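Local atomic coordinates of glutathione S-transferase (PDB entry 6NV6), a protein that probably catalyses the conjugation of glutathione to electrophilic substrates, as a theta-class glutathione transferase of the citrus canker bacterium. Residues G107-L112 and G166-A171; G156-G161 and R193-Y198; I71-A76 and R96-T101; L58-L63 and A77-A82; A171-P176 and P183-W188. All coordinates share one frame; numbering follows the deposited sequence.

Interaction 1: residues G107-L112 and G166-A171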
# COMPACT_ATOMS: atom_id res chain seq x y z
N GLY A 107 -0.37 6.03 10.11
CA GLY A 107 0.36 6.62 11.22
C GLY A 107 0.62 5.63 12.34
O GLY A 107 1.77 5.44 12.76
N VAL A 108 -0.44 4.98 12.83
CA VAL A 108 -0.27 4.02 13.91
C VAL A 108 0.55 2.83 13.42
O VAL A 108 1.40 2.30 14.16
CB VAL A 108 -1.63 3.59 14.50
CG1 VAL A 108 -2.44 2.80 13.50
CG2 VAL A 108 -1.43 2.77 15.78
N PHE A 109 0.36 2.41 12.17
CA PHE A 109 1.09 1.24 11.71
C PHE A 109 2.56 1.56 11.51
O PHE A 109 3.42 0.74 11.86
CB PHE A 109 0.51 0.70 10.42
CG PHE A 109 1.29 -0.46 9.89
CD1 PHE A 109 1.15 -1.72 10.45
CD2 PHE A 109 2.22 -0.29 8.88
CE1 PHE A 109 1.89 -2.79 9.99
CE2 PHE A 109 2.96 -1.37 8.43
CZ PHE A 109 2.79 -2.62 8.98
N ARG A 110 2.88 2.72 10.94
CA ARG A 110 4.28 3.08 10.81
C ARG A 110 4.94 3.11 12.18
O ARG A 110 6.13 2.78 12.32
CB ARG A 110 4.44 4.42 10.10
N ASP A 111 4.18 3.47 13.21
CA ASP A 111 4.69 3.45 14.58
C ASP A 111 4.94 2.03 15.05
O ASP A 111 6.02 1.71 15.57
CB ASP A 111 3.72 4.17 15.51
CG ASP A 111 4.41 4.96 16.58
OD1 ASP A 111 5.30 5.78 16.24
OD2 ASP A 111 4.07 4.77 17.77
N LEU A 112 3.94 1.15 14.88
CA LEU A 112 4.13 -0.26 15.18
C LEU A 112 5.34 -0.80 14.45
O LEU A 112 6.22 -1.43 15.04
CB LEU A 112 2.88 -1.07 14.80
CG LEU A 112 3.07 -2.58 15.01
CD1 LEU A 112 3.17 -2.90 16.49
CD2 LEU A 112 1.95 -3.36 14.37
N GLY A 166 -3.03 -2.29 0.25
CA GLY A 166 -2.35 -3.50 -0.18
C GLY A 166 -0.84 -3.42 -0.02
O GLY A 166 -0.19 -4.43 0.26
N SER A 167 -0.27 -2.23 -0.19
CA SER A 167 1.17 -2.09 -0.03
C SER A 167 1.59 -2.09 1.43
O SER A 167 2.71 -2.49 1.75
CB SER A 167 1.66 -0.82 -0.73
OG SER A 167 1.06 -0.65 -2.01
N PHE A 168 0.71 -1.65 2.33
CA PHE A 168 1.00 -1.77 3.76
C PHE A 168 0.80 -3.20 4.24
O PHE A 168 1.60 -3.69 5.06
CB PHE A 168 0.11 -0.84 4.58
CG PHE A 168 0.55 0.59 4.59
CD1 PHE A 168 1.49 1.03 5.50
CD2 PHE A 168 0.02 1.50 3.70
CE1 PHE A 168 1.89 2.36 5.52
CE2 PHE A 168 0.42 2.83 3.71
CZ PHE A 168 1.37 3.26 4.62
N ILE A 169 -0.23 -3.88 3.74
CA ILE A 169 -0.64 -5.15 4.33
C ILE A 169 0.40 -6.24 4.09
O ILE A 169 0.38 -7.27 4.78
CB ILE A 169 -2.02 -5.58 3.80
CG1 ILE A 169 -2.84 -6.17 4.95
CG2 ILE A 169 -1.89 -6.56 2.66
CD1 ILE A 169 -3.28 -5.13 5.95
N TYR A 170 1.31 -6.02 3.14
CA TYR A 170 2.49 -6.88 3.06
C TYR A 170 3.31 -6.79 4.35
O TYR A 170 3.67 -7.81 4.95
CB TYR A 170 3.33 -6.48 1.85
CG TYR A 170 4.67 -7.19 1.80
CD1 TYR A 170 4.74 -8.57 1.65
CD2 TYR A 170 5.86 -6.48 1.91
CE1 TYR A 170 5.94 -9.22 1.60
CE2 TYR A 170 7.08 -7.13 1.87
CZ TYR A 170 7.11 -8.50 1.71
OH TYR A 170 8.31 -9.15 1.66
N ALA A 171 3.60 -5.57 4.80
CA ALA A 171 4.32 -5.41 6.06
C ALA A 171 3.55 -6.03 7.21
O ALA A 171 4.12 -6.75 8.04
CB ALA A 171 4.59 -3.93 6.33
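Phe-109 is the residue of helix 88-118 that meets both Phe-168 and Ala-171 of helix 163-174, and the segment around it illustrates how one aromatic ring can join two helices of the all-helical C-terminal domain of a glutathione transferase. Its first residues, Gly-107 and Val-108, lie at a kink, where their backbone nitrogens make no bond to the preceding turn; the side chain of Val-108 packs on Leu-139 of helix 126-146. Phe-109 follows, with CG anti to the backbone N (chi1 177°), so that the ring reaches straight across to the other helix. Its distal rim does most of the work. CZ of Phe-109 approaches the methyl CB of Ala-171 at 3.5 Å, and CE2 of the same ring lies 3.7 Å from that CB; the methyl sits at the ring edge, near the ring plane. CD2 of Phe-109 turns to CD1 of Phe-168, 3.7 Å away. That carbon is placed obliquely to the Phe-109 ring, whereas CD2 arrives at the edge of the Phe-168 ring. The two phenylalanine side chains thus run antiparallel, side by side, rather than stacking. Phe-109 also meets the ring of Phe-105, one turn earlier on its own helix. Farther along, Leu-112 turns to Ala-132 and Leu-133 of helix 126-146 and to Met-175. The contact between the helices is therefore entirely carbon on carbon and buried: it depends on van der Waals contact and the exclusion of water, and it has no directional bond to fix its geometry.

Interaction 2: residues G156-G161 and R193-Y198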
# COMPACT_ATOMS: atom_id res chain seq x y z
N GLY A 156 -16.10 -5.32 -6.70
CA GLY A 156 -16.12 -6.65 -7.28
C GLY A 156 -14.80 -7.06 -7.89
O GLY A 156 -14.40 -8.23 -7.81
N ARG A 157 -14.09 -6.12 -8.50
CA ARG A 157 -12.81 -6.40 -9.13
C ARG A 157 -11.73 -5.51 -8.52
O ARG A 157 -12.01 -4.41 -8.02
CB ARG A 157 -12.88 -6.17 -10.65
N PHE A 158 -10.50 -6.02 -8.53
CA PHE A 158 -9.34 -5.25 -8.11
C PHE A 158 -9.21 -3.96 -8.92
O PHE A 158 -9.52 -3.91 -10.11
CB PHE A 158 -8.10 -6.14 -8.26
CG PHE A 158 -6.79 -5.40 -8.19
CD1 PHE A 158 -6.23 -4.84 -9.31
CD2 PHE A 158 -6.08 -5.34 -6.99
CE1 PHE A 158 -5.01 -4.19 -9.26
CE2 PHE A 158 -4.85 -4.69 -6.93
CZ PHE A 158 -4.31 -4.11 -8.06
N ALA A 159 -8.75 -2.90 -8.26
CA ALA A 159 -8.49 -1.62 -8.93
C ALA A 159 -7.59 -0.79 -8.01
O ALA A 159 -7.10 -1.28 -6.98
CB ALA A 159 -9.79 -0.90 -9.28
N MET A 160 -7.36 0.48 -8.39
CA MET A 160 -6.42 1.34 -7.67
C MET A 160 -6.73 1.43 -6.19
O MET A 160 -5.81 1.63 -5.38
CB MET A 160 -6.47 2.73 -8.29
CG MET A 160 -7.89 3.30 -8.35
SD MET A 160 -7.95 5.05 -8.79
CE MET A 160 -6.56 5.06 -9.90
N GLY A 161 -8.01 1.29 -5.82
CA GLY A 161 -8.40 1.44 -4.43
C GLY A 161 -7.77 0.42 -3.51
O GLY A 161 -7.59 0.68 -2.32
N ARG A 193 -1.19 -11.60 -3.61
CA ARG A 193 0.10 -12.25 -3.79
C ARG A 193 0.20 -13.01 -5.11
O ARG A 193 1.31 -13.21 -5.60
CB ARG A 193 0.39 -13.17 -2.61
CG ARG A 193 0.87 -12.40 -1.37
CD ARG A 193 1.43 -13.29 -0.27
NE ARG A 193 0.98 -14.68 -0.34
CZ ARG A 193 -0.03 -15.20 0.37
NH1 ARG A 193 -0.71 -14.46 1.23
NH2 ARG A 193 -0.34 -16.48 0.22
N VAL A 194 -0.92 -13.39 -5.72
CA VAL A 194 -0.84 -14.06 -7.02
C VAL A 194 -0.52 -13.10 -8.16
O VAL A 194 -0.16 -13.57 -9.25
CB VAL A 194 -2.13 -14.84 -7.35
CG1 VAL A 194 -2.61 -15.61 -6.14
CG2 VAL A 194 -3.22 -13.90 -7.87
N ARG A 195 -0.64 -11.78 -7.95
CA ARG A 195 -0.36 -10.83 -9.03
C ARG A 195 1.14 -10.62 -9.18
O ARG A 195 1.83 -10.34 -8.19
CB ARG A 195 -1.03 -9.49 -8.75
CG ARG A 195 -2.52 -9.58 -8.47
CD ARG A 195 -3.10 -8.21 -8.24
NE ARG A 195 -3.16 -7.47 -9.49
CZ ARG A 195 -4.17 -7.54 -10.34
NH1 ARG A 195 -5.22 -8.30 -10.06
NH2 ARG A 195 -4.15 -6.83 -11.46
N PRO A 196 1.69 -10.75 -10.39
CA PRO A 196 3.13 -10.47 -10.57
C PRO A 196 3.50 -9.04 -10.25
O PRO A 196 4.54 -8.81 -9.61
CB PRO A 196 3.39 -10.81 -12.05
CG PRO A 196 2.29 -11.73 -12.43
CD PRO A 196 1.09 -11.33 -11.61
N ALA A 197 2.67 -8.07 -10.66
CA ALA A 197 2.95 -6.67 -10.37
C ALA A 197 3.07 -6.44 -8.87
O ALA A 197 3.89 -5.63 -8.43
CB ALA A 197 1.88 -5.76 -10.96
N TYR A 198 2.29 -7.18 -8.08
CA TYR A 198 2.40 -7.08 -6.63
C TYR A 198 3.68 -7.74 -6.13
O TYR A 198 4.33 -7.24 -5.20
CB TYR A 198 1.17 -7.71 -5.99
CG TYR A 198 1.09 -7.57 -4.49
CD1 TYR A 198 0.61 -6.40 -3.91
CD2 TYR A 198 1.46 -8.63 -3.67
CE1 TYR A 198 0.51 -6.28 -2.54
CE2 TYR A 198 1.37 -8.51 -2.30
CZ TYR A 198 0.89 -7.34 -1.73
OH TYR A 198 0.79 -7.22 -0.36
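One face of the Phe-158 ring carries the guanidinium of Arg-195, laid nearly flat upon it with the two planes 16° apart and the centres separated by 3.8 Å. CZ stands over the ring but displaced toward its rim; seen from the other partner, CD1 of Phe-158 lies over the centre of one guanidinium face. NH2 of Arg-195 reaches CE1 of Phe-158 at 3.5 Å, while CD of the arginine adds a CH-pi contact, 4.2 Å from the ring centroid. Stack and cation-pi interaction are therefore one arrangement, a compact example of arginine used as a flat as well as a charged group. The side chains approach head-on, and the bend of the arginine at chi3 (72°) turns its end group against the ring. NE is engaged in a salt bridge with Glu-24, which probably helps to hold the guanidinium in place over the phenylalanine and offsets its charge. Arg-195 occupies the N-cap position of helix 196-201, and Phe-158 lies in the loop between helices 126-146 and 163-174. Leu-192 of helix 183-193 also packs on Phe-158. Since Glu-24 belongs to helix 13-25 of the thioredoxin-like domain, this surface contact ties the two helical-domain segments to the neighbouring domain.

Interaction 3: residues I71-A76 and R96-T101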
# COMPACT_ATOMS: atom_id res chain seq x y z
N ILE A 71 -0.01 9.85 -6.96
CA ILE A 71 0.80 9.13 -7.94
C ILE A 71 0.05 7.91 -8.45
O ILE A 71 0.06 7.61 -9.65
CB ILE A 71 2.16 8.74 -7.33
CG1 ILE A 71 2.99 10.00 -7.02
CG2 ILE A 71 2.95 7.85 -8.28
CD1 ILE A 71 4.16 9.74 -6.11
N VAL A 72 -0.64 7.20 -7.55
CA VAL A 72 -1.35 6.00 -7.97
C VAL A 72 -2.49 6.38 -8.90
O VAL A 72 -2.59 5.89 -10.03
CB VAL A 72 -1.86 5.21 -6.75
CG1 VAL A 72 -2.87 4.14 -7.17
CG2 VAL A 72 -0.69 4.59 -5.97
N ARG A 73 -3.37 7.27 -8.42
CA ARG A 73 -4.53 7.66 -9.20
C ARG A 73 -4.11 8.17 -10.57
O ARG A 73 -4.75 7.86 -11.58
CB ARG A 73 -5.35 8.71 -8.45
CG ARG A 73 -6.22 8.10 -7.36
CD ARG A 73 -7.22 9.12 -6.81
NE ARG A 73 -6.53 10.13 -6.03
CZ ARG A 73 -6.35 10.05 -4.71
NH1 ARG A 73 -6.82 9.01 -4.03
NH2 ARG A 73 -5.69 11.02 -4.07
N TYR A 74 -3.01 8.91 -10.62
CA TYR A 74 -2.51 9.39 -11.90
C TYR A 74 -2.09 8.22 -12.79
O TYR A 74 -2.59 8.07 -13.92
CB TYR A 74 -1.34 10.34 -11.68
CG TYR A 74 -0.65 10.62 -12.98
CD1 TYR A 74 -1.30 11.31 -13.99
CD2 TYR A 74 0.64 10.15 -13.22
CE1 TYR A 74 -0.68 11.56 -15.19
CE2 TYR A 74 1.27 10.39 -14.41
CZ TYR A 74 0.61 11.09 -15.39
OH TYR A 74 1.23 11.33 -16.59
N LEU A 75 -1.17 7.37 -12.30
CA LEU A 75 -0.63 6.30 -13.13
C LEU A 75 -1.74 5.40 -13.67
O LEU A 75 -1.67 4.96 -14.83
CB LEU A 75 0.38 5.48 -12.33
CG LEU A 75 1.77 6.11 -12.35
CD1 LEU A 75 2.70 5.48 -11.31
CD2 LEU A 75 2.38 6.04 -13.75
N ALA A 76 -2.78 5.13 -12.88
CA ALA A 76 -3.83 4.25 -13.38
C ALA A 76 -4.70 4.97 -14.41
O ALA A 76 -4.95 4.44 -15.50
CB ALA A 76 -4.66 3.68 -12.23
N ARG A 96 -12.32 5.57 -1.01
CA ARG A 96 -12.39 5.78 0.43
C ARG A 96 -11.31 5.00 1.17
O ARG A 96 -10.89 5.41 2.26
CB ARG A 96 -13.77 5.37 0.94
CG ARG A 96 -13.95 3.88 0.90
CD ARG A 96 -15.20 3.46 1.58
NE ARG A 96 -16.34 3.74 0.73
CZ ARG A 96 -17.16 2.81 0.29
NH1 ARG A 96 -16.96 1.54 0.61
NH2 ARG A 96 -18.19 3.15 -0.48
N TRP A 97 -10.87 3.87 0.62
CA TRP A 97 -9.85 3.09 1.30
C TRP A 97 -8.48 3.67 1.02
O TRP A 97 -7.56 3.50 1.83
CB TRP A 97 -9.93 1.62 0.90
CG TRP A 97 -11.14 0.99 1.50
CD1 TRP A 97 -12.29 0.66 0.86
CD2 TRP A 97 -11.33 0.66 2.88
NE1 TRP A 97 -13.19 0.13 1.76
CE2 TRP A 97 -12.63 0.12 3.00
CE3 TRP A 97 -10.53 0.78 4.02
CZ2 TRP A 97 -13.14 -0.31 4.22
CZ3 TRP A 97 -11.04 0.35 5.24
CH2 TRP A 97 -12.34 -0.20 5.32
N MET A 98 -8.34 4.38 -0.10
CA MET A 98 -7.11 5.12 -0.34
C MET A 98 -6.93 6.22 0.70
O MET A 98 -5.87 6.33 1.34
CB MET A 98 -7.11 5.69 -1.75
CG MET A 98 -7.29 4.65 -2.84
SD MET A 98 -7.16 5.35 -4.49
CE MET A 98 -5.37 5.48 -4.62
N ASP A 99 -7.97 7.04 0.90
CA ASP A 99 -7.91 8.09 1.92
C ASP A 99 -7.78 7.50 3.33
O ASP A 99 -7.03 8.01 4.16
CB ASP A 99 -9.14 8.96 1.84
CG ASP A 99 -9.01 10.07 0.82
OD1 ASP A 99 -7.87 10.40 0.44
OD2 ASP A 99 -10.06 10.61 0.42
N TRP A 100 -8.53 6.43 3.61
CA TRP A 100 -8.50 5.83 4.94
C TRP A 100 -7.13 5.25 5.28
O TRP A 100 -6.68 5.31 6.43
CB TRP A 100 -9.61 4.78 5.03
CG TRP A 100 -9.70 4.03 6.32
CD1 TRP A 100 -10.52 4.32 7.37
CD2 TRP A 100 -9.00 2.84 6.69
NE1 TRP A 100 -10.36 3.40 8.37
CE2 TRP A 100 -9.43 2.47 7.98
CE3 TRP A 100 -8.03 2.05 6.05
CZ2 TRP A 100 -8.93 1.36 8.64
CZ3 TRP A 100 -7.53 0.93 6.72
CH2 TRP A 100 -7.98 0.61 8.00
N THR A 101 -6.45 4.67 4.29
CA THR A 101 -5.11 4.15 4.54
C THR A 101 -4.19 5.26 5.03
O THR A 101 -3.44 5.07 6.00
CB THR A 101 -4.55 3.51 3.26
OG1 THR A 101 -5.34 2.37 2.91
CG2 THR A 101 -3.11 3.07 3.48
O HOH W 1 -5.72 9.28 -0.92
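Met-98 meets Val-72 and Arg-73 where helix 68-79 leans on helix 88-118, a contact that joins the thioredoxin-like domain to the helical C-terminal domain. The inner part of the contact is close and apolar. The terminal methyl CE of Met-98 lies 3.8 Å from CG1 of Val-72, the two side chains crossing at a slant, and 3.9 Å from CG of Arg-73. A bend at chi3 (79°) turns this methyl out of the line of the extended chain, toward Val-72 and Arg-73. Pro-164 and Ile-163 of helix 163-174 pack on Met-98 and Val-72, respectively, and extend the buried side. Toward the outside the arginine takes over, its side chain running antiparallel to the methionine. NH1 of Arg-73 approaches SD of Met-98 obliquely, at 3.7 Å. Beyond it the packing gives way to water: one molecule sits at the guanidinium edge, in plane, accepts a weak bond from NH1 of Arg-73 at 3.3 Å, and donates to OD1 of Asp-99 at 2.8 Å. Asp-95 offers the same NH1 a long, weak ion pair. The example shows a graded helix pairing: dispersion joins the buried half, while on the charged outer side NH1 of Arg-73 and OD1 of Asp-99, 4.8 Å apart, are linked through a water and not by direct contact.

Interaction 4: residues L58-L63 and A77-A82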
# COMPACT_ATOMS: atom_id res chain seq x y z
N LEU A 58 7.47 11.12 -8.18
CA LEU A 58 7.19 10.71 -9.55
C LEU A 58 7.54 11.86 -10.49
O LEU A 58 7.27 13.02 -10.18
CB LEU A 58 5.72 10.33 -9.73
CG LEU A 58 5.27 9.64 -11.03
CD1 LEU A 58 4.85 10.62 -12.09
CD2 LEU A 58 6.34 8.74 -11.61
N GLN A 59 8.15 11.52 -11.62
CA GLN A 59 8.34 12.44 -12.73
C GLN A 59 7.93 11.74 -14.01
O GLN A 59 8.42 10.65 -14.31
CB GLN A 59 9.78 12.93 -12.83
CG GLN A 59 10.01 13.86 -14.02
CD GLN A 59 11.36 14.56 -13.98
OE1 GLN A 59 12.10 14.46 -12.99
NE2 GLN A 59 11.70 15.26 -15.06
N ASP A 60 7.02 12.36 -14.75
CA ASP A 60 6.57 11.84 -16.04
C ASP A 60 6.45 13.05 -16.96
O ASP A 60 5.45 13.76 -16.92
CB ASP A 60 5.25 11.08 -15.93
CG ASP A 60 4.74 10.61 -17.28
OD1 ASP A 60 5.52 10.64 -18.26
OD2 ASP A 60 3.56 10.21 -17.37
N GLY A 61 7.47 13.25 -17.79
CA GLY A 61 7.53 14.47 -18.57
C GLY A 61 7.61 15.69 -17.67
O GLY A 61 8.47 15.77 -16.77
N ALA A 62 6.71 16.63 -17.88
CA ALA A 62 6.68 17.86 -17.10
C ALA A 62 6.09 17.69 -15.71
O ALA A 62 6.25 18.58 -14.87
CB ALA A 62 5.90 18.94 -17.85
N LEU A 63 5.42 16.57 -15.45
CA LEU A 63 4.71 16.37 -14.19
C LEU A 63 5.67 15.91 -13.10
O LEU A 63 6.56 15.09 -13.34
CB LEU A 63 3.61 15.33 -14.37
CG LEU A 63 2.66 15.08 -13.20
CD1 LEU A 63 2.05 16.38 -12.73
CD2 LEU A 63 1.57 14.09 -13.62
N ALA A 77 -5.17 6.17 -14.09
CA ALA A 77 -5.96 6.92 -15.05
C ALA A 77 -5.19 7.16 -16.35
O ALA A 77 -5.75 7.04 -17.45
CB ALA A 77 -6.41 8.25 -14.45
N GLN A 78 -3.89 7.49 -16.25
CA GLN A 78 -3.11 7.80 -17.45
C GLN A 78 -2.65 6.55 -18.19
O GLN A 78 -2.53 6.59 -19.42
CB GLN A 78 -1.89 8.65 -17.07
CG GLN A 78 -1.13 9.25 -18.25
CD GLN A 78 -1.96 10.23 -19.06
OE1 GLN A 78 -2.65 11.09 -18.52
NE2 GLN A 78 -1.89 10.10 -20.38
N TYR A 79 -2.39 5.45 -17.49
CA TYR A 79 -1.71 4.32 -18.11
C TYR A 79 -2.39 2.98 -17.93
O TYR A 79 -2.10 2.07 -18.71
CB TYR A 79 -0.26 4.20 -17.60
CG TYR A 79 0.59 5.38 -17.96
CD1 TYR A 79 0.97 5.61 -19.27
CD2 TYR A 79 1.00 6.28 -16.99
CE1 TYR A 79 1.74 6.70 -19.61
CE2 TYR A 79 1.77 7.38 -17.32
CZ TYR A 79 2.14 7.59 -18.63
OH TYR A 79 2.91 8.68 -18.96
N ALA A 80 -3.26 2.81 -16.94
CA ALA A 80 -3.88 1.51 -16.68
C ALA A 80 -5.36 1.73 -16.42
O ALA A 80 -5.82 1.69 -15.27
CB ALA A 80 -3.21 0.81 -15.50
N PRO A 81 -6.15 1.97 -17.47
CA PRO A 81 -7.57 2.28 -17.26
C PRO A 81 -8.36 1.11 -16.72
O PRO A 81 -9.49 1.31 -16.25
CB PRO A 81 -8.06 2.68 -18.66
CG PRO A 81 -6.80 2.72 -19.54
CD PRO A 81 -5.84 1.78 -18.90
N ALA A 82 -7.81 -0.10 -16.79
CA ALA A 82 -8.41 -1.23 -16.10
C ALA A 82 -8.46 -1.01 -14.60
O ALA A 82 -9.29 -1.61 -13.90
CB ALA A 82 -7.65 -2.52 -16.42
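Asp-60 and Tyr-79 form a polar, partly exposed contact at the rim of the thioredoxin-like domain, between the beta hairpin of strands 57-60 and 63-65 and the C-terminal end of helix 68-79, which follows that hairpin in the chain. Both side chains point across the gap, each toward the other's segment. The carboxylate leaves the strand with CG trans to N (chi1 176°); as modelled, OD2 lies at the edge of the tyrosine ring, in its plane, but too close to the hydroxyl for the approach to be trusted at this resolution. The carboxylate and ring planes are inclined by 39°. A firmer polar partner of the same OD2 is Tyr-74 OH, five residues earlier on the helix, whose hydrogen bond joins the hairpin to the same helix. Ile-4 of strand 4-7 touches both Asp-60 and Tyr-79, closing the contact on the side of the sheet. The tyrosine ring also has CG of Gln-78 over one face, 3.6 Å above its plane and toward the rim. On the strand side, Asp-60 opens the type II' turn, in which Gly-61 takes positive phi (61°); Asp-60 N bonds to Leu-63 O at 3.1 Å, and Leu-63 N returns the bond to Asp-60 O at 3.2 Å.

Interaction 5: residues A171-P176 and P183-W188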
# COMPACT_ATOMS: atom_id res chain seq x y z
N ALA A 171 3.60 -5.57 4.80
CA ALA A 171 4.32 -5.41 6.06
C ALA A 171 3.55 -6.03 7.21
O ALA A 171 4.12 -6.75 8.04
CB ALA A 171 4.59 -3.93 6.33
N TRP A 172 2.24 -5.79 7.27
CA TRP A 172 1.42 -6.33 8.34
C TRP A 172 1.58 -7.85 8.48
O TRP A 172 1.74 -8.36 9.59
CB TRP A 172 -0.05 -5.98 8.10
CG TRP A 172 -1.01 -6.62 9.06
CD1 TRP A 172 -1.87 -7.67 8.81
CD2 TRP A 172 -1.24 -6.25 10.43
NE1 TRP A 172 -2.60 -7.97 9.93
CE2 TRP A 172 -2.24 -7.11 10.94
CE3 TRP A 172 -0.70 -5.28 11.27
CZ2 TRP A 172 -2.70 -7.02 12.25
CZ3 TRP A 172 -1.16 -5.19 12.57
CH2 TRP A 172 -2.15 -6.06 13.05
N PHE A 173 1.54 -8.57 7.37
CA PHE A 173 1.49 -10.02 7.45
C PHE A 173 2.86 -10.67 7.56
O PHE A 173 2.97 -11.78 8.08
CB PHE A 173 0.74 -10.59 6.24
CG PHE A 173 -0.76 -10.57 6.39
CD1 PHE A 173 -1.38 -11.33 7.37
CD2 PHE A 173 -1.55 -9.76 5.57
CE1 PHE A 173 -2.76 -11.31 7.51
CE2 PHE A 173 -2.93 -9.74 5.71
CZ PHE A 173 -3.53 -10.51 6.68
N GLU A 174 3.91 -10.00 7.09
CA GLU A 174 5.24 -10.60 7.10
C GLU A 174 6.12 -10.05 8.22
O GLU A 174 7.20 -10.60 8.45
CB GLU A 174 5.91 -10.40 5.74
CG GLU A 174 5.01 -10.84 4.57
CD GLU A 174 4.57 -12.32 4.65
OE1 GLU A 174 5.34 -13.13 5.19
OE2 GLU A 174 3.45 -12.66 4.18
N MET A 175 5.67 -9.00 8.90
CA MET A 175 6.23 -8.53 10.16
C MET A 175 6.28 -9.64 11.20
O MET A 175 5.37 -10.47 11.27
CB MET A 175 5.40 -7.39 10.75
CG MET A 175 5.94 -6.03 10.50
SD MET A 175 5.16 -4.87 11.64
CE MET A 175 3.49 -5.49 11.63
N PRO A 176 7.31 -9.66 12.05
CA PRO A 176 7.33 -10.62 13.16
C PRO A 176 6.49 -10.14 14.34
O PRO A 176 6.98 -9.55 15.31
CB PRO A 176 8.82 -10.71 13.49
CG PRO A 176 9.35 -9.35 13.18
CD PRO A 176 8.49 -8.77 12.07
N PRO A 183 -9.78 -13.02 8.63
CA PRO A 183 -9.65 -14.00 7.54
C PRO A 183 -10.03 -13.45 6.18
O PRO A 183 -9.54 -13.95 5.16
CB PRO A 183 -10.59 -15.13 7.97
CG PRO A 183 -11.11 -14.72 9.36
CD PRO A 183 -11.02 -13.25 9.39
N HIS A 184 -10.93 -12.47 6.13
CA HIS A 184 -11.22 -11.85 4.84
C HIS A 184 -10.06 -10.98 4.40
O HIS A 184 -9.62 -11.04 3.24
CB HIS A 184 -12.54 -11.08 4.91
CG HIS A 184 -13.67 -11.88 5.47
ND1 HIS A 184 -14.61 -12.50 4.67
CD2 HIS A 184 -13.98 -12.20 6.75
CE1 HIS A 184 -15.46 -13.16 5.44
NE2 HIS A 184 -15.11 -12.99 6.70
N LEU A 185 -9.52 -10.18 5.33
CA LEU A 185 -8.29 -9.45 5.06
C LEU A 185 -7.20 -10.38 4.54
O LEU A 185 -6.51 -10.04 3.58
CB LEU A 185 -7.83 -8.76 6.34
CG LEU A 185 -6.63 -7.83 6.18
CD1 LEU A 185 -7.05 -6.51 5.50
CD2 LEU A 185 -5.97 -7.59 7.53
N GLN A 186 -7.06 -11.56 5.14
CA GLN A 186 -5.98 -12.47 4.77
C GLN A 186 -6.20 -13.09 3.39
O GLN A 186 -5.26 -13.21 2.60
CB GLN A 186 -5.84 -13.56 5.82
CG GLN A 186 -4.84 -14.64 5.45
CD GLN A 186 -4.57 -15.59 6.58
OE1 GLN A 186 -4.78 -15.24 7.75
NE2 GLN A 186 -4.11 -16.80 6.26
N ALA A 187 -7.44 -13.50 3.09
CA ALA A 187 -7.73 -14.07 1.77
C ALA A 187 -7.52 -13.04 0.67
O ALA A 187 -7.13 -13.39 -0.45
CB ALA A 187 -9.15 -14.62 1.74
N TRP A 188 -7.79 -11.77 0.98
CA TRP A 188 -7.51 -10.68 0.05
C TRP A 188 -6.01 -10.56 -0.19
O TRP A 188 -5.56 -10.44 -1.34
CB TRP A 188 -8.09 -9.39 0.62
CG TRP A 188 -7.66 -8.06 0.01
CD1 TRP A 188 -8.02 -7.56 -1.21
CD2 TRP A 188 -6.88 -7.04 0.66
NE1 TRP A 188 -7.49 -6.30 -1.38
CE2 TRP A 188 -6.79 -5.95 -0.25
CE3 TRP A 188 -6.25 -6.93 1.90
CZ2 TRP A 188 -6.08 -4.78 0.05
CZ3 TRP A 188 -5.55 -5.76 2.20
CH2 TRP A 188 -5.47 -4.70 1.27
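Phe-173 projects from the last turn of helix 163-174 onto Leu-185 and Gln-186, near the start of helix 183-193, a helix-loop-helix pairing in the all-helical domain of the transferase fold. The phenylalanine leads with the far corner of its ring. CZ of Phe-173 comes 3.7 Å from CA of Gln-186 and 3.9 Å from CD2 of Leu-185; both carbons stand oblique to the ring. Its CG trans to the carbonyl carbon (chi1 -83°) directs the ring to this second helix. Leu-185 reaches back with the same CD2 toward Trp-172, whose side chain lies roughly perpendicular to its own, 4.2 Å from NE1 of the tryptophan. One leucine methyl thus touches both of two aromatic residues adjacent in sequence. Those two also pack together: CD1 of Trp-172 sits over the centre of one Phe-173 face, and the Phe-173 ring also meets that of Tyr-189, nearly parallel to it. Deeper in, Trp-172 rests on Leu-133 and Leu-140 of helix 126-146, so burial increases from the exposed Gln-186 to the tryptophan. The glutamine contributes its aliphatic base, not its amide, whose plane is turned 68° from the phenylalanine ring: CB of Gln-186 lies 3.9 Å from CZ of Phe-173.

In the fold
Interactions 1 and 3 are buried, 5 is partly buried, and 2 and 4 lie at the surface; polarity follows the same order only loosely. Helix 88-118 serves both 1 and 3, helix 163-174 both 1 and 5, and helix 68-79 both 3 and 4. Interactions 1 and 5 share Ala-171, and Phe-109 continues onto Met-175, making one apolar region. Interaction 3 adjoins 2 through Met-160 and 4 through the bond from Tyr-74 to Asp-60. Carbon contacts suffice in 1 and 5, a water-bridged outer side appears in 3, a stacked, salt-bridged arginine marks 2, and a carboxylate near tyrosine hydroxyls marks 4. Interactions 4 and 5, on opposite sides of the chain's centre, have centres about 29 Å apart.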